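Local coordinates for MgGH51 (PDB 6ZPV), which probably hydrolyses terminal alpha-L-arabinofuranosyl groups, as a fungal family GH51 arabinofuranosidase, at residues G19-D24 / A476-P481; D398-Q403 / E427-A432; G128-G133 / V178-A183; I60-L65 / G92-T97. One frame throughout, in Å; residues are numbered along the deposited sequence. Where two conformers were deposited one is given.

Contact 1: G19-D24 / A476-P481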
loop_
_atom_site.group_PDB
_atom_site.type_symbol
_atom_site.label_atom_id
_atom_site.label_comp_id
_atom_site.label_asym_id
_atom_site.label_seq_id
_atom_site.Cartn_x
_atom_site.Cartn_y
_atom_site.Cartn_z
ATOM N N GLY A 19 0.668 12.195 1.774
ATOM C CA GLY A 19 0.192 10.882 2.253
ATOM C C GLY A 19 0.493 9.794 1.279
ATOM O O GLY A 19 1.304 9.986 0.356
ATOM N N LEU A 20 -0.167 8.660 1.441
ATOM C CA LEU A 20 0.125 7.432 0.710
ATOM C C LEU A 20 -1.057 6.985 -0.133
ATOM O O LEU A 20 -2.234 7.196 0.235
ATOM C CB LEU A 20 0.446 6.307 1.700
ATOM C CG LEU A 20 1.518 6.601 2.735
ATOM C CD1 LEU A 20 1.778 5.356 3.559
ATOM C CD2 LEU A 20 2.801 7.124 2.130
ATOM N N MET A 21 -0.743 6.344 -1.258
ATOM C CA MET A 21 -1.733 5.711 -2.136
ATOM C C MET A 21 -1.526 4.215 -2.184
ATOM O O MET A 21 -0.436 3.751 -2.535
ATOM C CB MET A 21 -1.695 6.289 -3.552
ATOM C CG MET A 21 -2.736 5.738 -4.498
ATOM S SD MET A 21 -2.271 4.167 -5.272
ATOM C CE MET A 21 -3.762 3.654 -6.067
ATOM N N PHE A 22 -2.564 3.439 -1.812
ATOM C CA PHE A 22 -2.442 1.986 -1.745
ATOM C C PHE A 22 -3.536 1.300 -2.570
ATOM O O PHE A 22 -4.729 1.570 -2.433
ATOM C CB PHE A 22 -2.525 1.522 -0.282
ATOM C CG PHE A 22 -2.221 0.028 -0.155
ATOM C CD1 PHE A 22 -3.218 -0.926 -0.258
ATOM C CD2 PHE A 22 -0.938 -0.416 0.038
ATOM C CE1 PHE A 22 -2.911 -2.279 -0.195
ATOM C CE2 PHE A 22 -0.621 -1.774 0.097
ATOM C CZ PHE A 22 -1.625 -2.701 -0.002
ATOM N N GLU A 23 -3.091 0.298 -3.318
ATOM C CA GLU A 23 -3.926 -0.805 -3.767
ATOM C C GLU A 23 -3.016 -2.032 -3.712
ATOM O O GLU A 23 -1.793 -1.872 -3.703
ATOM C CB GLU A 23 -4.432 -0.571 -5.194
ATOM C CG GLU A 23 -3.337 -0.727 -6.256
ATOM C CD GLU A 23 -3.834 -0.366 -7.659
ATOM O OE1 GLU A 23 -4.800 -1.010 -8.151
ATOM O OE2 GLU A 23 -3.237 0.569 -8.232
ATOM N N ASP A 24 -3.592 -3.233 -3.811
ATOM C CA ASP A 24 -2.774 -4.453 -3.907
ATOM C C ASP A 24 -2.318 -4.563 -5.365
ATOM O O ASP A 24 -3.100 -4.920 -6.277
ATOM C CB ASP A 24 -3.574 -5.683 -3.453
ATOM C CG ASP A 24 -2.674 -6.784 -3.002
ATOM O OD1 ASP A 24 -1.518 -6.902 -3.511
ATOM O OD2 ASP A 24 -3.095 -7.575 -2.077
ATOM N N ALA A 476 -4.033 17.390 -0.633
ATOM C CA ALA A 476 -3.473 16.046 -0.420
ATOM C C ALA A 476 -2.759 15.631 -1.707
ATOM O O ALA A 476 -3.214 15.969 -2.817
ATOM C CB ALA A 476 -4.610 15.096 -0.092
ATOM N N ALA A 477 -1.708 14.841 -1.568
ATOM C CA ALA A 477 -0.892 14.375 -2.696
ATOM C C ALA A 477 -0.204 13.084 -2.298
ATOM O O ALA A 477 0.402 13.012 -1.222
ATOM C CB ALA A 477 0.096 15.427 -3.071
ATOM N N SER A 478 -0.222 12.096 -3.209
ATOM C CA SER A 478 0.423 10.801 -2.976
ATOM C C SER A 478 1.048 10.258 -4.254
ATOM O O SER A 478 0.409 10.194 -5.323
ATOM C CB SER A 478 -0.600 9.789 -2.406
ATOM O OG SER A 478 -1.867 9.843 -3.039
ATOM N N TYR A 479 2.290 9.802 -4.118
ATOM C CA TYR A 479 2.998 9.044 -5.171
ATOM C C TYR A 479 2.288 7.706 -5.418
ATOM O O TYR A 479 1.702 7.141 -4.483
ATOM C CB TYR A 479 4.445 8.791 -4.699
ATOM C CG TYR A 479 5.396 8.148 -5.683
ATOM C CD1 TYR A 479 5.408 6.799 -5.945
ATOM C CD2 TYR A 479 6.324 8.946 -6.350
ATOM C CE1 TYR A 479 6.299 6.208 -6.829
ATOM C CE2 TYR A 479 7.237 8.357 -7.211
ATOM C CZ TYR A 479 7.243 6.998 -7.461
ATOM O OH TYR A 479 8.128 6.378 -8.328
ATOM N N ALA A 480 2.400 7.169 -6.624
ATOM C CA ALA A 480 1.894 5.803 -6.829
ATOM C C ALA A 480 2.684 5.068 -7.871
ATOM O O ALA A 480 3.139 5.706 -8.848
ATOM C CB ALA A 480 0.435 5.814 -7.201
ATOM N N PRO A 481 2.782 3.724 -7.787
ATOM C CA PRO A 481 2.401 2.917 -6.635
ATOM C C PRO A 481 3.376 3.081 -5.457
ATOM O O PRO A 481 4.550 3.451 -5.598
ATOM C CB PRO A 481 2.480 1.451 -7.150
ATOM C CG PRO A 481 2.442 1.603 -8.635
ATOM C CD PRO A 481 3.161 2.907 -8.939
HETATM O O HOH W 1 3.423 9.546 -1.354
HETATM O O HOH W 2 2.169 6.861 -1.815
#
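Gly19 and Ala477 share the single direct hydrogen bond between these segments. Gly19 N donates to Ala477 O at 3.1 Å, with an N-H...O angle of 155°. Beside it, the CB of Ser478 packs 3.4 Å from Gly19 O and also meets the carbonyl carbon of Leu20. Ser478 OG stands between its own backbone N and carbonyl carbon (chi1 42°). That places it 3.6 Å from Met21 CB. Its hydrogen bond, however, goes to Gly428 O on strand 424-432.

Past Ser478 two waters bridge the backbones. One donates to Gly19 O at 2.8 Å and accepts from Tyr479 N. The other accepts from Met21 N and donates to Tyr479 O at 2.7 Å. These strands are the first and the eighth of the parallel barrel of the (beta/alpha)8 catalytic domain. Their meeting closes the barrel, and much of the seam runs through water.

Met21 makes the remaining side-chain contacts. Its CB lies 3.6 Å from Tyr479 O. Its CG is anti to the backbone N (chi1 -177°), and the chain then bends at the next bond. SD rests 3.7 Å from Ala480 CB, the closest apolar side-chain contact across the segments. Glu429 and Arg226 also touch the Met21 side chain.

Neighbouring strands position both partners: Leu20 bonds through its backbone to Phe224 and Arg226, while Ala476 and Ser478 bond to Glu427. Further along, a cis peptide precedes Pro481, whose O lies in plane at the edge of the Tyr479 ring.

Contact 2: D398-Q403 / E427-A432. With GOL (glycerol), chain F.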
loop_
_atom_site.group_PDB
_atom_site.type_symbol
_atom_site.label_atom_id
_atom_site.label_comp_id
_atom_site.label_asym_id
_atom_site.label_seq_id
_atom_site.Cartn_x
_atom_site.Cartn_y
_atom_site.Cartn_z
ATOM N N ASP A 398 -9.868 14.319 -7.733
ATOM C CA ASP A 398 -8.646 13.535 -7.710
ATOM C C ASP A 398 -8.001 13.610 -9.094
ATOM O O ASP A 398 -8.631 13.202 -10.095
ATOM C CB ASP A 398 -8.909 12.084 -7.312
ATOM C CG ASP A 398 -7.656 11.226 -7.181
ATOM O OD1 ASP A 398 -6.548 11.818 -7.355
ATOM O OD2 ASP A 398 -7.779 9.992 -6.959
ATOM N N VAL A 399 -6.784 14.143 -9.156
ATOM C CA VAL A 399 -5.982 14.296 -10.396
ATOM C C VAL A 399 -4.830 13.314 -10.357
ATOM O O VAL A 399 -4.071 13.263 -9.361
ATOM C CB VAL A 399 -5.487 15.759 -10.490
ATOM C CG1 VAL A 399 -4.683 15.989 -11.742
ATOM C CG2 VAL A 399 -6.609 16.755 -10.367
ATOM N N HIS A 400 -4.641 12.543 -11.435
ATOM C CA HIS A 400 -3.536 11.580 -11.563
ATOM C C HIS A 400 -2.630 11.996 -12.710
ATOM O O HIS A 400 -3.140 12.349 -13.766
ATOM C CB HIS A 400 -4.065 10.160 -11.872
ATOM C CG HIS A 400 -4.982 9.612 -10.827
ATOM N ND1 HIS A 400 -5.670 8.426 -11.026
ATOM C CD2 HIS A 400 -5.323 10.058 -9.598
ATOM C CE1 HIS A 400 -6.397 8.201 -9.946
ATOM N NE2 HIS A 400 -6.220 9.160 -9.053
ATOM N N VAL A 401 -1.322 11.860 -12.554
ATOM C CA VAL A 401 -0.399 12.077 -13.699
ATOM C C VAL A 401 0.834 11.177 -13.581
ATOM O O VAL A 401 1.528 11.191 -12.551
ATOM C CB VAL A 401 -0.029 13.559 -13.876
ATOM C CG1 VAL A 401 0.724 14.151 -12.689
ATOM C CG2 VAL A 401 0.748 13.738 -15.168
ATOM N N TYR A 402 1.127 10.489 -14.656
ATOM C CA TYR A 402 2.372 9.737 -14.874
ATOM C C TYR A 402 3.078 10.351 -16.052
ATOM O O TYR A 402 2.494 10.500 -17.134
ATOM C CB TYR A 402 2.060 8.265 -15.095
ATOM C CG TYR A 402 1.403 7.620 -13.898
ATOM C CD1 TYR A 402 2.125 7.295 -12.774
ATOM C CD2 TYR A 402 0.052 7.380 -13.897
ATOM C CE1 TYR A 402 1.508 6.742 -11.667
ATOM C CE2 TYR A 402 -0.559 6.843 -12.784
ATOM C CZ TYR A 402 0.153 6.522 -11.654
ATOM O OH TYR A 402 -0.404 5.922 -10.544
ATOM N N GLN A 403 4.343 10.754 -15.864
ATOM C CA GLN A 403 5.024 11.599 -16.874
ATOM C C GLN A 403 6.529 11.426 -16.769
ATOM O O GLN A 403 7.043 10.603 -15.975
ATOM C CB GLN A 403 4.524 13.041 -16.770
ATOM C CG GLN A 403 3.593 13.488 -17.873
ATOM C CD GLN A 403 4.195 13.500 -19.264
ATOM O OE1 GLN A 403 5.416 13.371 -19.406
ATOM N NE2 GLN A 403 3.362 13.623 -20.300
ATOM N N GLU A 427 -3.939 15.262 -5.498
ATOM C CA GLU A 427 -3.066 14.650 -6.495
ATOM C C GLU A 427 -2.876 13.190 -6.066
ATOM O O GLU A 427 -1.854 12.844 -5.435
ATOM C CB GLU A 427 -1.753 15.413 -6.605
ATOM C CG GLU A 427 -1.024 15.107 -7.899
ATOM C CD GLU A 427 -1.443 15.918 -9.104
ATOM O OE1 GLU A 427 -2.248 16.848 -8.991
ATOM O OE2 GLU A 427 -0.910 15.606 -10.240
ATOM N N GLY A 428 -3.903 12.362 -6.328
ATOM C CA GLY A 428 -3.973 11.051 -5.695
ATOM C C GLY A 428 -3.048 10.008 -6.243
ATOM O O GLY A 428 -2.846 8.960 -5.612
ATOM N N GLU A 429 -2.508 10.243 -7.457
ATOM C CA GLU A 429 -1.445 9.402 -8.004
ATOM C C GLU A 429 -0.549 10.333 -8.824
ATOM O O GLU A 429 -1.029 10.989 -9.757
ATOM C CB GLU A 429 -1.991 8.327 -8.977
ATOM C CG GLU A 429 -2.952 7.343 -8.317
ATOM C CD GLU A 429 -3.600 6.326 -9.226
ATOM O OE1 GLU A 429 -2.989 5.983 -10.301
ATOM O OE2 GLU A 429 -4.731 5.892 -8.917
ATOM N N TYR A 430 0.737 10.241 -8.579
ATOM C CA TYR A 430 1.713 10.852 -9.487
ATOM C C TYR A 430 3.026 10.118 -9.353
ATOM O O TYR A 430 3.375 9.630 -8.285
ATOM C CB TYR A 430 1.890 12.376 -9.275
ATOM C CG TYR A 430 2.467 12.805 -7.946
ATOM C CD1 TYR A 430 1.728 12.799 -6.781
ATOM C CD2 TYR A 430 3.802 13.206 -7.868
ATOM C CE1 TYR A 430 2.277 13.189 -5.573
ATOM C CE2 TYR A 430 4.356 13.580 -6.669
ATOM C CZ TYR A 430 3.612 13.593 -5.509
ATOM O OH TYR A 430 4.165 14.000 -4.339
ATOM N N ALA A 431 3.797 10.134 -10.453
ATOM C CA ALA A 431 5.164 9.639 -10.458
ATOM C C ALA A 431 5.799 9.957 -11.804
ATOM O O ALA A 431 5.123 9.931 -12.859
ATOM C CB ALA A 431 5.239 8.115 -10.294
ATOM N N ALA A 432 7.105 10.213 -11.775
ATOM C CA ALA A 432 7.924 10.264 -13.011
ATOM C C ALA A 432 8.360 8.844 -13.338
ATOM O O ALA A 432 9.141 8.263 -12.602
ATOM C CB ALA A 432 9.088 11.215 -12.804
HETATM C C1 GOL F . -1.664 1.985 -12.895
HETATM O O1 GOL F . -2.354 2.551 -14.012
HETATM C C2 GOL F . -1.487 3.032 -11.794
HETATM O O2 GOL F . -2.795 3.408 -11.361
HETATM C C3 GOL F . -0.634 2.468 -10.682
HETATM O O3 GOL F . -0.417 3.326 -9.569
#
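Tyr402 OH donates to Glu429 OE1 at 2.6 Å. The hydroxyl meets the anti side of that oxygen, 23° out of the carboxylate plane. The two residues belong to neighbouring parallel strands of a (beta/alpha)8 barrel, joined as a beta-alpha-beta unit through helix 405-410. Glu429 OE1 takes a second bond, from O2 of a bound glycerol at 2.8 Å. Glycerol O3 donates to Tyr402 OH, which closes a small polar ring. The other oxygen, Glu429 OE2, forms a salt bridge with Arg226.

On the same side of the sheet, His400 NE2 donates to Asp398 OD2 at 2.7 Å, from above the carboxylate plane. His400 ND1 bonds to Glu351. The ring is held at both nitrogens. Glu429 (seventh strand) and Glu351 (after the fourth) stand where GH51 enzymes carry nucleophile and acid/base, so this is probably the active site. Glu429 lies across one face of the His400 ring: its CG is 3.7 Å from the ring centroid, and carboxylate and ring are stacked with planes 24° apart. An alanine at His400 would probably leave Asp398 OD2 and Glu351 without these partners and open a gap beside the Glu429 side chain.

The backbones pair in register from Val401 to Gln403. Val401 N donates to Glu429 O, Ala431 N to Val401 O, and Gln403 N to Ala431 O. Before that, the chain turns a corner at Glu429. There Asp398 OD1 accepts from Gly428 N at 2.9 Å.

The opposite face is packed by Val401 and Tyr430. Glu427 bends back there, its OE1 bonded to Tyr415. Its OE2 comes within 3.3 Å of Val401 CG1.

Contact 3: G128-G133 / V178-A183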
loop_
_atom_site.group_PDB
_atom_site.type_symbol
_atom_site.label_atom_id
_atom_site.label_comp_id
_atom_site.label_asym_id
_atom_site.label_seq_id
_atom_site.Cartn_x
_atom_site.Cartn_y
_atom_site.Cartn_z
ATOM N N GLY A 128 -0.706 -40.776 14.932
ATOM C CA GLY A 128 0.678 -40.261 14.798
ATOM C C GLY A 128 0.725 -38.767 14.883
ATOM O O GLY A 128 -0.345 -38.099 14.935
ATOM N N ALA A 129 1.922 -38.233 14.928
ATOM C CA ALA A 129 2.134 -36.767 15.009
ATOM C C ALA A 129 1.997 -36.133 13.634
ATOM O O ALA A 129 2.529 -36.651 12.646
ATOM C CB ALA A 129 3.547 -36.503 15.527
ATOM N N LEU A 130 1.371 -34.954 13.621
ATOM C CA LEU A 130 1.364 -34.020 12.482
ATOM C C LEU A 130 2.407 -32.976 12.852
ATOM O O LEU A 130 2.269 -32.311 13.932
ATOM C CB LEU A 130 -0.044 -33.471 12.347
ATOM C CG LEU A 130 -0.383 -32.413 11.301
ATOM C CD1 LEU A 130 0.452 -31.158 11.322
ATOM C CD2 LEU A 130 -0.672 -32.890 9.916
ATOM N N THR A 131 3.444 -32.812 12.050
ATOM C CA THR A 131 4.518 -31.856 12.274
ATOM C C THR A 131 4.351 -30.701 11.287
ATOM O O THR A 131 4.128 -30.902 10.106
ATOM C CB THR A 131 5.882 -32.515 12.108
ATOM O OG1 THR A 131 5.970 -33.592 13.065
ATOM C CG2 THR A 131 7.032 -31.568 12.399
ATOM N N VAL A 132 4.504 -29.477 11.781
ATOM C CA VAL A 132 4.603 -28.288 10.930
ATOM C C VAL A 132 5.957 -27.623 11.207
ATOM O O VAL A 132 6.550 -27.803 12.300
ATOM C CB VAL A 132 3.447 -27.305 11.144
ATOM C CG1 VAL A 132 2.125 -27.997 10.986
ATOM C CG2 VAL A 132 3.505 -26.542 12.461
ATOM N N GLY A 133 6.442 -26.845 10.276
ATOM C CA GLY A 133 7.731 -26.190 10.494
ATOM C C GLY A 133 8.199 -25.373 9.356
ATOM O O GLY A 133 7.472 -25.054 8.402
ATOM N N VAL A 178 4.509 -29.197 6.180
ATOM C CA VAL A 178 3.622 -30.077 6.955
ATOM C C VAL A 178 4.024 -31.498 6.617
ATOM O O VAL A 178 4.081 -31.836 5.418
ATOM C CB VAL A 178 2.148 -29.833 6.621
ATOM C CG1 VAL A 178 1.248 -30.782 7.378
ATOM C CG2 VAL A 178 1.766 -28.388 6.862
ATOM N N THR A 179 4.310 -32.333 7.604
ATOM C CA THR A 179 4.634 -33.754 7.364
ATOM C C THR A 179 3.921 -34.639 8.379
ATOM O O THR A 179 3.669 -34.260 9.530
ATOM C CB THR A 179 6.143 -34.001 7.395
ATOM O OG1 THR A 179 6.713 -33.682 8.654
ATOM C CG2 THR A 179 6.869 -33.282 6.307
ATOM N N ILE A 180 3.784 -35.899 7.959
ATOM C CA ILE A 180 3.536 -37.023 8.899
ATOM C C ILE A 180 4.617 -38.082 8.610
ATOM O O ILE A 180 5.326 -38.049 7.589
ATOM C CB ILE A 180 2.108 -37.590 8.749
ATOM C CG1 ILE A 180 1.837 -38.190 7.371
ATOM C CG2 ILE A 180 1.073 -36.576 9.130
ATOM C CD1 ILE A 180 0.495 -38.884 7.259
ATOM N N ASP A 181 4.702 -39.049 9.493
ATOM C CA ASP A 181 5.571 -40.196 9.327
ATOM C C ASP A 181 4.966 -41.084 8.248
ATOM O O ASP A 181 3.834 -41.571 8.362
ATOM C CB ASP A 181 5.734 -40.917 10.664
ATOM C CG ASP A 181 6.673 -42.075 10.629
ATOM O OD1 ASP A 181 6.448 -43.001 9.823
ATOM O OD2 ASP A 181 7.632 -42.105 11.458
ATOM N N GLY A 182 5.723 -41.316 7.166
ATOM C CA GLY A 182 5.214 -42.074 6.008
ATOM C C GLY A 182 4.935 -43.533 6.270
ATOM O O GLY A 182 4.121 -44.135 5.568
ATOM N N ALA A 183 5.610 -44.113 7.250
ATOM C CA ALA A 183 5.316 -45.508 7.626
ATOM C C ALA A 183 3.983 -45.541 8.382
ATOM O O ALA A 183 3.081 -46.339 8.035
ATOM C CB ALA A 183 6.451 -46.118 8.438
HETATM O O HOH W 3 2.909 -39.235 11.784
#
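Val178 pairs with Val132 at a non-hydrogen-bonded position of two antiparallel strands, their CA atoms 4.5 Å apart. The two side chains lie side by side and point the same way, with Val178 CG2 4.2 Å from Val132 CG1. The other branch, CG1, is anti to the backbone N (chi1 178°), on the side of Leu130. Leu130 has two conformers, so that contact is less certain. Val178 CA also makes a C-H...O contact with Thr131 O.

Thr179 sits opposite Thr131 in a hydrogen-bonded pair. Thr179 N donates to Thr131 O, and Thr131 N donates back to Thr179 O, both at 2.9 Å. The second bond is nearly straight, with 172° at the hydrogen. The threonine side chains emerge on the other face from the valines, where Thr179 OG1 comes within 3.7 Å of Thr131 CB.

These strands lie next to each other in one five-stranded antiparallel sheet of a beta sandwich. The valine face looks inward: Val132 touches Leu161, and Leu130 touches Ile159, both on strand 157-163 of the facing sheet. On the threonine face, Thr131 touches Gln144 and Ser146, while Thr179 touches Arg93.

Ile180 returns to the inner face. Its CG2 branch is anti to the carbonyl carbon and rests 3.8 Å from Ala129 O.

At Asp181 the direct pairing has ended. A water accepts from Asp181 N and donates to Ala129 O at 2.8 Å, taking the place of a direct bond. The strand then leaves its partner through an Asx turn. Asp181 OD1 accepts from Ala183 N, and also from Ala184 N.

Contact 4: I60-L65 / G92-T97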
loop_
_atom_site.group_PDB
_atom_site.type_symbol
_atom_site.label_atom_id
_atom_site.label_comp_id
_atom_site.label_asym_id
_atom_site.label_seq_id
_atom_site.Cartn_x
_atom_site.Cartn_y
_atom_site.Cartn_z
ATOM N N ILE A 60 6.595 -33.233 -0.555
ATOM C CA ILE A 60 7.782 -33.807 0.105
ATOM C C ILE A 60 7.712 -35.305 -0.167
ATOM O O ILE A 60 6.669 -35.936 0.109
ATOM C CB ILE A 60 7.854 -33.477 1.604
ATOM C CG1 ILE A 60 8.097 -31.993 1.820
ATOM C CG2 ILE A 60 8.916 -34.329 2.274
ATOM C CD1 ILE A 60 7.951 -31.551 3.254
ATOM N N SER A 61 8.803 -35.876 -0.621
ATOM C CA SER A 61 8.900 -37.317 -0.856
ATOM C C SER A 61 7.818 -37.714 -1.845
ATOM O O SER A 61 7.575 -36.985 -2.856
ATOM C CB SER A 61 8.942 -38.076 0.444
ATOM O OG SER A 61 9.168 -39.457 0.221
ATOM N N ASN A 62 7.193 -38.866 -1.654
ATOM C CA ASN A 62 6.217 -39.443 -2.604
ATOM C C ASN A 62 4.788 -38.970 -2.348
ATOM O O ASN A 62 3.853 -39.636 -2.803
ATOM C CB ASN A 62 6.320 -40.975 -2.637
ATOM C CG ASN A 62 5.982 -41.635 -1.338
ATOM O OD1 ASN A 62 6.006 -40.982 -0.279
ATOM N ND2 ASN A 62 5.697 -42.923 -1.379
ATOM N N ALA A 63 4.577 -37.873 -1.647
ATOM C CA ALA A 63 3.215 -37.339 -1.446
ATOM C C ALA A 63 2.483 -37.136 -2.765
ATOM O O ALA A 63 3.090 -36.645 -3.744
ATOM C CB ALA A 63 3.298 -36.014 -0.713
ATOM N N LYS A 64 1.194 -37.407 -2.756
ATOM C CA LYS A 64 0.294 -37.072 -3.871
ATOM C C LYS A 64 -0.582 -35.903 -3.428
ATOM O O LYS A 64 -1.233 -35.985 -2.390
ATOM C CB LYS A 64 -0.519 -38.279 -4.300
ATOM C CG LYS A 64 0.336 -39.403 -4.819
ATOM N N LEU A 65 -0.578 -34.849 -4.211
ATOM C CA LEU A 65 -1.312 -33.608 -3.927
ATOM C C LEU A 65 -2.302 -33.336 -5.067
ATOM O O LEU A 65 -1.913 -33.436 -6.246
ATOM C CB LEU A 65 -0.388 -32.414 -3.818
ATOM C CG LEU A 65 0.735 -32.511 -2.794
ATOM C CD1 LEU A 65 1.561 -31.241 -2.830
ATOM C CD2 LEU A 65 0.251 -32.810 -1.395
ATOM N N GLY A 92 9.527 -42.499 6.252
ATOM C CA GLY A 92 10.192 -41.210 6.343
ATOM C C GLY A 92 9.217 -40.064 6.245
ATOM O O GLY A 92 8.014 -40.264 6.056
ATOM N N ARG A 93 9.721 -38.842 6.376
ATOM C CA ARG A 93 8.779 -37.696 6.341
ATOM C C ARG A 93 8.115 -37.659 4.972
ATOM O O ARG A 93 8.760 -37.773 3.919
ATOM C CB ARG A 93 9.555 -36.418 6.678
ATOM C CG ARG A 93 10.589 -35.949 5.665
ATOM C CD ARG A 93 11.533 -34.871 6.172
ATOM N NE ARG A 93 10.879 -33.646 6.600
ATOM C CZ ARG A 93 10.908 -32.472 5.995
ATOM N NH1 ARG A 93 11.467 -32.284 4.834
ATOM N NH2 ARG A 93 10.377 -31.441 6.620
ATOM N N VAL A 94 6.831 -37.419 4.989
ATOM C CA VAL A 94 5.994 -37.315 3.759
ATOM C C VAL A 94 5.045 -36.154 3.999
ATOM O O VAL A 94 4.478 -36.062 5.102
ATOM C CB VAL A 94 5.297 -38.661 3.420
ATOM C CG1 VAL A 94 4.421 -38.508 2.180
ATOM C CG2 VAL A 94 6.294 -39.828 3.244
ATOM N N GLY A 95 4.811 -35.286 3.027
ATOM C CA GLY A 95 4.018 -34.105 3.248
ATOM C C GLY A 95 4.176 -33.148 2.126
ATOM O O GLY A 95 4.186 -33.560 0.962
ATOM N N PHE A 96 4.259 -31.850 2.461
ATOM C CA PHE A 96 4.274 -30.827 1.404
ATOM C C PHE A 96 4.875 -29.539 1.991
ATOM O O PHE A 96 4.901 -29.339 3.200
ATOM C CB PHE A 96 2.871 -30.621 0.828
ATOM C CG PHE A 96 1.808 -30.495 1.876
ATOM C CD1 PHE A 96 1.461 -29.269 2.433
ATOM C CD2 PHE A 96 1.080 -31.625 2.293
ATOM C CE1 PHE A 96 0.486 -29.196 3.393
ATOM C CE2 PHE A 96 0.121 -31.536 3.272
ATOM C CZ PHE A 96 -0.177 -30.317 3.814
ATOM N N THR A 97 5.337 -28.690 1.086
ATOM C CA THR A 97 5.879 -27.367 1.374
ATOM C C THR A 97 5.059 -26.263 0.703
ATOM O O THR A 97 4.423 -26.504 -0.321
ATOM C CB THR A 97 7.363 -27.246 1.006
ATOM O OG1 THR A 97 7.492 -27.447 -0.398
ATOM C CG2 THR A 97 8.250 -28.188 1.772
HETATM O O HOH W 4 9.246 -40.141 2.752
#
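Ile60 lies against Arg93, Gly95 and Thr97 and has by far the largest share of the surface buried here. Its backbone N donates to Gly95 O at 2.9 Å. The bond is straight at the hydrogen (171°), but the donor stands well above the carbonyl plane. CG1 of Ile60 is anti to the carbonyl carbon (chi1 -68°), beside the backbone N. The chain ends at CD1, 3.7 Å from Thr97 CG2, and these two side chains cross at about a right angle. CD1 also sits over one face of the Arg93 guanidinium, 3.9 Å from NH1. An alanine at Ile60 would probably leave a gap between Thr97 and Arg93 and remove the CD1 contact over this face of the guanidinium.

The Arg93 chain bends at chi3 (-60°), which turns NE back. Its NH1 bonds to Gln135, and its charge lies against the Phe177 ring in a cation-pi contact. Arg93 O accepts from a water at 2.7 Å, and the same water takes the hydrogen of Ser61 OG.

Ile60 to Ala63 form a type II' beta turn. Strand 57-60 before it and strand 64-69 after it belong to the two facing sheets of a beta sandwich. The turn therefore carries the chain over the sandwich edge.

Val94 is the next large contributor after Ile60. It has two conformers, so its side-chain contacts with Ala63 and Asn62 are less certain. The amide nitrogen of Asn62 bonds to Ser90. Further on, Leu65 CD1 packs 3.9 Å from Phe96 CB. The Phe96 ring meets Phe84 and Phe192 edge-to-face.

In the fold
Near the N terminus, residues 19-24 supply the first barrel strand, whose partner at 476-481 comes some 450 residues later. Contact 1 thus closes a loop that encloses the other three. Within it the chain first enters the beta sandwich, where contact 4 closes and then contact 3, in series. These two touch: strands 93-98 and 174-181 are neighbours, with Ile180 N close to Val94 O. The chain then returns to the barrel, and contact 2 joins its sixth and seventh strands. Contact 2 meets contact 1 where strand 424-432 pairs with 474-479. The barrel and sandwich pairs are far apart, with centres more than 40 Å from each other.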